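Shikimate 5-dehydrogenase AroE (5-dehydroshikimate reductase) (Mycobacterium tuberculosis, PDB 4P4G) probably catalyses the NADP-dependent interconversion of 3-dehydroshikimate and shikimate, the fourth of seven steps leading to chorismate. Local coordinates at residues Gly135-Gly140 with Val164-Arg169; Asp216-Pro221 with Gly231-Gly236. All coordinates share one frame; numbering follows the deposited sequence.

Overall arrangement
Both contacts belong to the parallel six-stranded sheet domain, at its two opposite edges: contact 1 lies at the turn leading into edge strand 167-172, contact 2 at edge strand 232-234. Their centres lie 24 Å apart and their nearest atoms about 9 Å, so they do not touch. Each is partly buried. Contact 1 buries 103 Å² and is purely aliphatic, one alanine of helix 129-139 meeting two valines; it joins two successive crossover units. Contact 2 buries 134 Å² and is built on the indole of Trp218, a residue near the surface, with a CH-pi contact to Ser235. Its Gly236 lies about 8 Å from the bound shikimate, and helix 236-252 contributes residues to that pocket.

Contact 1. Residues Gly135-Gly140 with Val164-Arg169; sequences GLAELG and VGVATR
Ala137, on the last turns of helix 129-139, meets Val164 and Val166 through a single methyl group. Val166 can be followed outward from its CB, which is still 4.9 Å from Ala137 CB and adds little itself. At the branch the two methyls part. Val166 CG1 lies anti to the backbone N (chi1 175°) and stays 5.6 Å from Ala137 CB, whereas CG2, anti to the carbonyl carbon, heads for the helix. Val166 CG2 ends 3.7 Å from Ala137 CB, with Ala137 CA a little further behind it. Val164 CG2 reaches the same alanine methyl, 3.6 Å from Ala137 CB. The angle Val164 CG2 - Ala137 CB - Val166 CG2 is about 75°, so the two valine methyls press on adjacent flanks of the alanine. Only carbon atoms meet across the two segments, so the contact is apolar.

Glycines shape the chain on both sides. Gly140 (phi 106°) ends helix 129-139 in a Schellman motif, although both its bonds back into the last turn are weak. Gly165, also at positive phi, is the C' residue of the Schellman motif that ends helix 151-163, a reversal consistent with Val164 and Val166 both pointing toward the same alanine. Further on, Thr168 OG1 donates to Val166 O over 3.0 Å, from above the carbonyl plane.

Val166 also packs on Ile144 of strand 143-148, to whose backbone Ala167 is hydrogen-bonded, while Leu136 turns to Ile144, Val122 and Leu113. The contact thus ties helix 129-139 to the turn that leads from helix 151-163 into edge strand 167-172.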
ATOM      1  N   GLY A 135       7.662   3.430   5.232  1.00 10.23           N
ATOM      2  CA  GLY A 135       7.880   4.355   4.126  1.00 10.38           C
ATOM      3  C   GLY A 135       8.110   5.781   4.600  1.00 12.16           C
ATOM      4  O   GLY A 135       9.012   6.461   4.109  1.00 13.99           O
ATOM      5  N   LEU A 136       7.314   6.236   5.566  1.00 10.77           N
ATOM      6  CA  LEU A 136       7.538   7.559   6.154  1.00  9.89           C
ATOM      7  C   LEU A 136       8.887   7.637   6.857  1.00 12.68           C
ATOM      8  O   LEU A 136       9.605   8.625   6.709  1.00 12.59           O
ATOM      9  CB  LEU A 136       6.406   7.940   7.112  1.00  9.67           C
ATOM     10  CG  LEU A 136       5.070   8.262   6.454  1.00  9.93           C
ATOM     11  CD1 LEU A 136       3.981   8.241   7.515  1.00 10.86           C
ATOM     12  CD2 LEU A 136       5.124   9.621   5.761  1.00 13.68           C
ATOM     13  N   ALA A 137       9.240   6.595   7.611  1.00 11.89           N
ATOM     14  CA  ALA A 137      10.559   6.543   8.254  1.00 13.11           C
ATOM     15  C   ALA A 137      11.698   6.633   7.233  1.00 15.97           C
ATOM     16  O   ALA A 137      12.696   7.321   7.468  1.00 16.55           O
ATOM     17  CB  ALA A 137      10.695   5.293   9.120  1.00 11.60           C
ATOM     18  N   GLU A 138      11.551   5.938   6.104  1.00 16.77           N
ATOM     19  CA  GLU A 138      12.563   5.971   5.049  1.00 20.96           C
ATOM     20  C   GLU A 138      12.740   7.389   4.498  1.00 17.77           C
ATOM     21  O   GLU A 138      13.854   7.810   4.175  1.00 21.49           O
ATOM     22  CB  GLU A 138      12.183   5.013   3.917  1.00 28.07           C
ATOM     23  CG  GLU A 138      13.139   5.032   2.729  1.00 36.01           C
ATOM     24  CD  GLU A 138      14.306   4.070   2.888  1.00 42.10           C
ATOM     25  OE1 GLU A 138      14.253   3.209   3.793  1.00 44.43           O
ATOM     26  OE2 GLU A 138      15.274   4.171   2.101  1.00 44.94           O
ATOM     27  N   LEU A 139      11.637   8.124   4.398  1.00 14.42           N
ATOM     28  CA  LEU A 139      11.674   9.503   3.896  1.00 14.85           C
ATOM     29  C   LEU A 139      12.326  10.459   4.891  1.00 16.81           C
ATOM     30  O   LEU A 139      12.791  11.539   4.514  1.00 17.65           O
ATOM     31  CB  LEU A 139      10.266   9.994   3.569  1.00 14.42           C
ATOM     32  CG  LEU A 139       9.600   9.367   2.347  1.00 14.64           C
ATOM     33  CD1 LEU A 139       8.155   9.808   2.222  1.00 15.40           C
ATOM     34  CD2 LEU A 139      10.394   9.712   1.090  1.00 13.59           C
ATOM     35  N   GLY A 140      12.332  10.077   6.165  1.00 14.91           N
ATOM     36  CA  GLY A 140      12.992  10.873   7.183  1.00 16.11           C
ATOM     37  C   GLY A 140      12.100  11.666   8.132  1.00 16.20           C
ATOM     38  O   GLY A 140      12.581  12.626   8.736  1.00 18.63           O
ATOM     39  N   VAL A 164      12.220   1.534  14.074  1.00 21.06           N
ATOM     40  CA  VAL A 164      12.865   2.133  12.900  1.00 20.34           C
ATOM     41  C   VAL A 164      13.333   3.565  13.173  1.00 22.93           C
ATOM     42  O   VAL A 164      13.612   4.326  12.248  1.00 25.11           O
ATOM     43  CB  VAL A 164      11.991   2.063  11.621  1.00 21.66           C
ATOM     44  CG1 VAL A 164      11.724   0.615  11.250  1.00 23.93           C
ATOM     45  CG2 VAL A 164      10.680   2.830  11.789  1.00 20.17           C
ATOM     46  N   GLY A 165      13.406   3.916  14.453  1.00 21.68           N
ATOM     47  CA  GLY A 165      14.031   5.157  14.882  1.00 22.92           C
ATOM     48  C   GLY A 165      13.141   6.384  14.878  1.00 22.36           C
ATOM     49  O   GLY A 165      13.635   7.506  14.947  1.00 24.11           O
ATOM     50  N   VAL A 166      11.829   6.186  14.808  1.00 18.51           N
ATOM     51  CA  VAL A 166      10.902   7.314  14.756  1.00 17.03           C
ATOM     52  C   VAL A 166      10.046   7.373  16.018  1.00 16.24           C
ATOM     53  O   VAL A 166       9.489   6.356  16.428  1.00 18.02           O
ATOM     54  CB  VAL A 166       9.984   7.218  13.522  1.00 20.79           C
ATOM     55  CG1 VAL A 166       8.954   8.327  13.535  1.00 22.14           C
ATOM     56  CG2 VAL A 166      10.803   7.293  12.250  1.00 22.55           C
ATOM     57  N   ALA A 167       9.941   8.552  16.629  1.00 14.32           N
ATOM     58  CA  ALA A 167       9.054   8.746  17.784  1.00 13.81           C
ATOM     59  C   ALA A 167       7.612   8.569  17.338  1.00 14.50           C
ATOM     60  O   ALA A 167       7.109   9.330  16.504  1.00 14.69           O
ATOM     61  CB  ALA A 167       9.252  10.124  18.411  1.00 13.82           C
ATOM     62  N   THR A 168       6.945   7.553  17.874  1.00 13.53           N
ATOM     63  CA  THR A 168       5.606   7.207  17.401  1.00 11.24           C
ATOM     64  C   THR A 168       4.651   7.142  18.592  1.00 13.07           C
ATOM     65  O   THR A 168       5.063   6.782  19.695  1.00 15.85           O
ATOM     66  CB  THR A 168       5.633   5.856  16.622  1.00 18.31           C
ATOM     67  OG1 THR A 168       6.639   5.911  15.601  1.00 19.86           O
ATOM     68  CG2 THR A 168       4.290   5.559  15.947  1.00 17.63           C
ATOM     69  N   ARG A 169       3.389   7.526  18.389  1.00 11.54           N
ATOM     70  CA  ARG A 169       2.391   7.406  19.450  1.00 13.23           C
ATOM     71  C   ARG A 169       1.026   7.142  18.842  1.00 11.40           C
ATOM     72  O   ARG A 169       0.826   7.307  17.631  1.00 10.86           O
ATOM     73  CB  ARG A 169       2.340   8.666  20.318  1.00 15.57           C
ATOM     74  CG  ARG A 169       1.618   9.821  19.630  1.00 18.69           C
ATOM     75  CD  ARG A 169       1.847  11.154  20.327  1.00 25.36           C
ATOM     76  NE  ARG A 169       1.565  12.259  19.412  1.00 31.56           N
ATOM     77  CZ  ARG A 169       0.353  12.755  19.171  1.00 35.85           C
ATOM     78  NH1 ARG A 169      -0.715  12.261  19.790  1.00 37.50           N
ATOM     79  NH2 ARG A 169       0.207  13.755  18.309  1.00 35.79           N
TER

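Contact 2. Residues Asp216-Pro221 with Gly231-Gly236; sequences DPWPTP and GRVISG
The indole of Trp218 presents a face to Ser235 and an edge to Val233. Ser235 CB stands 3.6 Å from the centroid of the six-membered ring, 21° off its normal, which meets the geometry of a CH-pi contact. The nearest ring atom is Trp218 CZ2, 3.4 Å from Ser235 CB, so the methylene is displaced toward the rim. Val233 comes in near the ring plane instead: its CG1 lies 3.7 Å from Trp218 CZ2. The ring is carried to strand 232-234 by an extended first torsion, with CG anti to the backbone N (chi1 -174°). On its opposite face Pro219 CB sits 4.0 Å above the plane, alongside Thr220 N, so the indole lies between its own loop and Ser235.

While the carbon of Ser235 touches the ring, its OG is engaged with Leu237 N as the N-cap of the following helix. Thr220 has the same role for helix 221-229: its OG1 is bonded to Ala223 N and also to Asp212. Cis peptide bonds precede both Pro217 and Pro219, bending the loop on either side of Trp218.

Strand 209-212, helix 221-229 and strand 232-234 form a beta-alpha-beta unit at the edge of a parallel sheet of order 3-2-1-4-5-6, the Rossmann-type order, consistent with NADP binding by this domain. Helix 236-252, which Ser235 caps, supplies Leu240, Gln243 and Gln247 to the shikimate pocket.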
ATOM      1  N   ASP A 216     -10.497   4.074  -5.922  1.00 12.88           N
ATOM      2  CA  ASP A 216     -11.767   3.792  -6.595  1.00 17.53           C
ATOM      3  C   ASP A 216     -12.790   3.434  -5.517  1.00 18.85           C
ATOM      4  O   ASP A 216     -12.556   2.518  -4.734  1.00 20.50           O
ATOM      5  CB  ASP A 216     -11.585   2.636  -7.586  1.00 20.24           C
ATOM      6  CG  ASP A 216     -12.747   2.500  -8.577  1.00 27.07           C
ATOM      7  OD1 ASP A 216     -13.807   3.132  -8.385  1.00 30.34           O
ATOM      8  OD2 ASP A 216     -12.599   1.735  -9.552  1.00 28.75           O
ATOM      9  N   PRO A 217     -13.904   4.189  -5.438  1.00 16.24           N
ATOM     10  CA  PRO A 217     -14.190   5.379  -6.255  1.00 14.20           C
ATOM     11  C   PRO A 217     -13.353   6.584  -5.861  1.00 11.00           C
ATOM     12  O   PRO A 217     -12.782   6.634  -4.776  1.00 11.99           O
ATOM     13  CB  PRO A 217     -15.684   5.643  -6.010  1.00 17.85           C
ATOM     14  CG  PRO A 217     -16.020   4.910  -4.761  1.00 19.44           C
ATOM     15  CD  PRO A 217     -15.077   3.744  -4.665  1.00 17.01           C
ATOM     16  N   TRP A 218     -13.251   7.533  -6.780  1.00  8.57           N
ATOM     17  CA  TRP A 218     -12.446   8.713  -6.546  1.00  8.13           C
ATOM     18  C   TRP A 218     -13.238   9.927  -7.020  1.00  8.51           C
ATOM     19  O   TRP A 218     -13.940   9.851  -8.025  1.00 11.06           O
ATOM     20  CB  TRP A 218     -11.126   8.588  -7.323  1.00 10.23           C
ATOM     21  CG  TRP A 218     -10.188   9.680  -7.016  1.00  9.77           C
ATOM     22  CD1 TRP A 218      -9.924  10.781  -7.785  1.00 11.90           C
ATOM     23  CD2 TRP A 218      -9.401   9.819  -5.825  1.00 10.66           C
ATOM     24  NE1 TRP A 218      -9.013  11.585  -7.145  1.00 12.35           N
ATOM     25  CE2 TRP A 218      -8.682  11.023  -5.939  1.00 11.35           C
ATOM     26  CE3 TRP A 218      -9.240   9.041  -4.669  1.00 10.66           C
ATOM     27  CZ2 TRP A 218      -7.806  11.468  -4.946  1.00 11.32           C
ATOM     28  CZ3 TRP A 218      -8.372   9.481  -3.687  1.00 13.07           C
ATOM     29  CH2 TRP A 218      -7.665  10.685  -3.829  1.00 11.41           C
ATOM     30  N   PRO A 219     -13.141  11.058  -6.294  1.00  8.33           N
ATOM     31  CA  PRO A 219     -12.345  11.301  -5.086  1.00  7.82           C
ATOM     32  C   PRO A 219     -13.022  10.777  -3.834  1.00  8.24           C
ATOM     33  O   PRO A 219     -14.229  10.623  -3.822  1.00  9.02           O
ATOM     34  CB  PRO A 219     -12.288  12.835  -5.013  1.00 11.08           C
ATOM     35  CG  PRO A 219     -13.554  13.279  -5.662  1.00 11.28           C
ATOM     36  CD  PRO A 219     -13.832  12.279  -6.759  1.00 11.69           C
ATOM     37  N   THR A 220     -12.250  10.489  -2.797  1.00  9.42           N
ATOM     38  CA  THR A 220     -12.847  10.168  -1.507  1.00  9.62           C
ATOM     39  C   THR A 220     -13.328  11.446  -0.844  1.00  9.70           C
ATOM     40  O   THR A 220     -12.833  12.549  -1.171  1.00  8.40           O
ATOM     41  CB  THR A 220     -11.832   9.496  -0.591  1.00 10.37           C
ATOM     42  OG1 THR A 220     -10.724  10.381  -0.373  1.00 11.14           O
ATOM     43  CG2 THR A 220     -11.345   8.213  -1.206  1.00 11.29           C
ATOM     44  N   PRO A 221     -14.295  11.331   0.083  1.00 10.36           N
ATOM     45  CA  PRO A 221     -14.707  12.508   0.853  1.00 10.54           C
ATOM     46  C   PRO A 221     -13.530  13.203   1.523  1.00 10.61           C
ATOM     47  O   PRO A 221     -13.480  14.443   1.547  1.00  9.33           O
ATOM     48  CB  PRO A 221     -15.672  11.920   1.897  1.00 11.46           C
ATOM     49  CG  PRO A 221     -16.308  10.772   1.157  1.00 10.19           C
ATOM     50  CD  PRO A 221     -15.182  10.173   0.336  1.00 10.27           C
ATOM     51  N   GLY A 231      -5.010  21.872   0.686  1.00 12.69           N
ATOM     52  CA  GLY A 231      -3.963  20.878   0.848  1.00 13.41           C
ATOM     53  C   GLY A 231      -3.635  20.162  -0.444  1.00 14.76           C
ATOM     54  O   GLY A 231      -4.431  20.185  -1.384  1.00 17.84           O
ATOM     55  N   ARG A 232      -2.461  19.539  -0.499  1.00 14.26           N
ATOM     56  CA  ARG A 232      -2.078  18.718  -1.643  1.00 12.61           C
ATOM     57  C   ARG A 232      -2.680  17.329  -1.572  1.00 12.49           C
ATOM     58  O   ARG A 232      -2.498  16.620  -0.585  1.00 12.18           O
ATOM     59  CB  ARG A 232      -0.562  18.590  -1.747  1.00 16.77           C
ATOM     60  CG  ARG A 232      -0.168  17.679  -2.894  1.00 19.75           C
ATOM     61  CD  ARG A 232       1.321  17.551  -3.086  1.00 24.68           C
ATOM     62  NE  ARG A 232       1.586  16.779  -4.298  1.00 26.61           N
ATOM     63  CZ  ARG A 232       2.704  16.104  -4.527  1.00 28.72           C
ATOM     64  NH1 ARG A 232       3.673  16.093  -3.624  1.00 28.25           N
ATOM     65  NH2 ARG A 232       2.844  15.434  -5.661  1.00 30.23           N
ATOM     66  N   VAL A 233      -3.382  16.928  -2.628  1.00 11.04           N
ATOM     67  CA  VAL A 233      -4.011  15.604  -2.656  1.00 11.55           C
ATOM     68  C   VAL A 233      -3.278  14.661  -3.603  1.00 13.54           C
ATOM     69  O   VAL A 233      -3.107  14.966  -4.794  1.00 12.17           O
ATOM     70  CB  VAL A 233      -5.485  15.694  -3.074  1.00 14.41           C
ATOM     71  CG1 VAL A 233      -6.072  14.298  -3.248  1.00 14.50           C
ATOM     72  CG2 VAL A 233      -6.287  16.487  -2.036  1.00 16.91           C
ATOM     73  N   ILE A 234      -2.863  13.509  -3.075  1.00 11.01           N
ATOM     74  CA  ILE A 234      -2.212  12.475  -3.880  1.00 10.36           C
ATOM     75  C   ILE A 234      -3.071  11.215  -3.824  1.00 10.27           C
ATOM     76  O   ILE A 234      -3.313  10.657  -2.748  1.00 10.60           O
ATOM     77  CB  ILE A 234      -0.788  12.176  -3.365  1.00  9.65           C
ATOM     78  CG1 ILE A 234       0.017  13.471  -3.236  1.00 11.11           C
ATOM     79  CG2 ILE A 234      -0.077  11.179  -4.276  1.00 11.96           C
ATOM     80  CD1 ILE A 234       1.263  13.337  -2.390  1.00 13.11           C
ATOM     81  N   SER A 235      -3.552  10.771  -4.980  1.00  9.01           N
ATOM     82  CA  SER A 235      -4.490   9.653  -5.004  1.00 10.18           C
ATOM     83  C   SER A 235      -3.783   8.311  -4.876  1.00  9.60           C
ATOM     84  O   SER A 235      -2.555   8.213  -5.035  1.00  9.25           O
ATOM     85  CB  SER A 235      -5.316   9.665  -6.282  1.00 12.48           C
ATOM     86  OG  SER A 235      -4.674   8.944  -7.301  1.00 13.52           O
ATOM     87  N   GLY A 236      -4.570   7.276  -4.604  1.00 10.54           N
ATOM     88  CA  GLY A 236      -4.066   5.918  -4.483  1.00 10.90           C
ATOM     89  C   GLY A 236      -3.436   5.396  -5.759  1.00  8.65           C
ATOM     90  O   GLY A 236      -2.683   4.416  -5.738  1.00  9.70           O
TER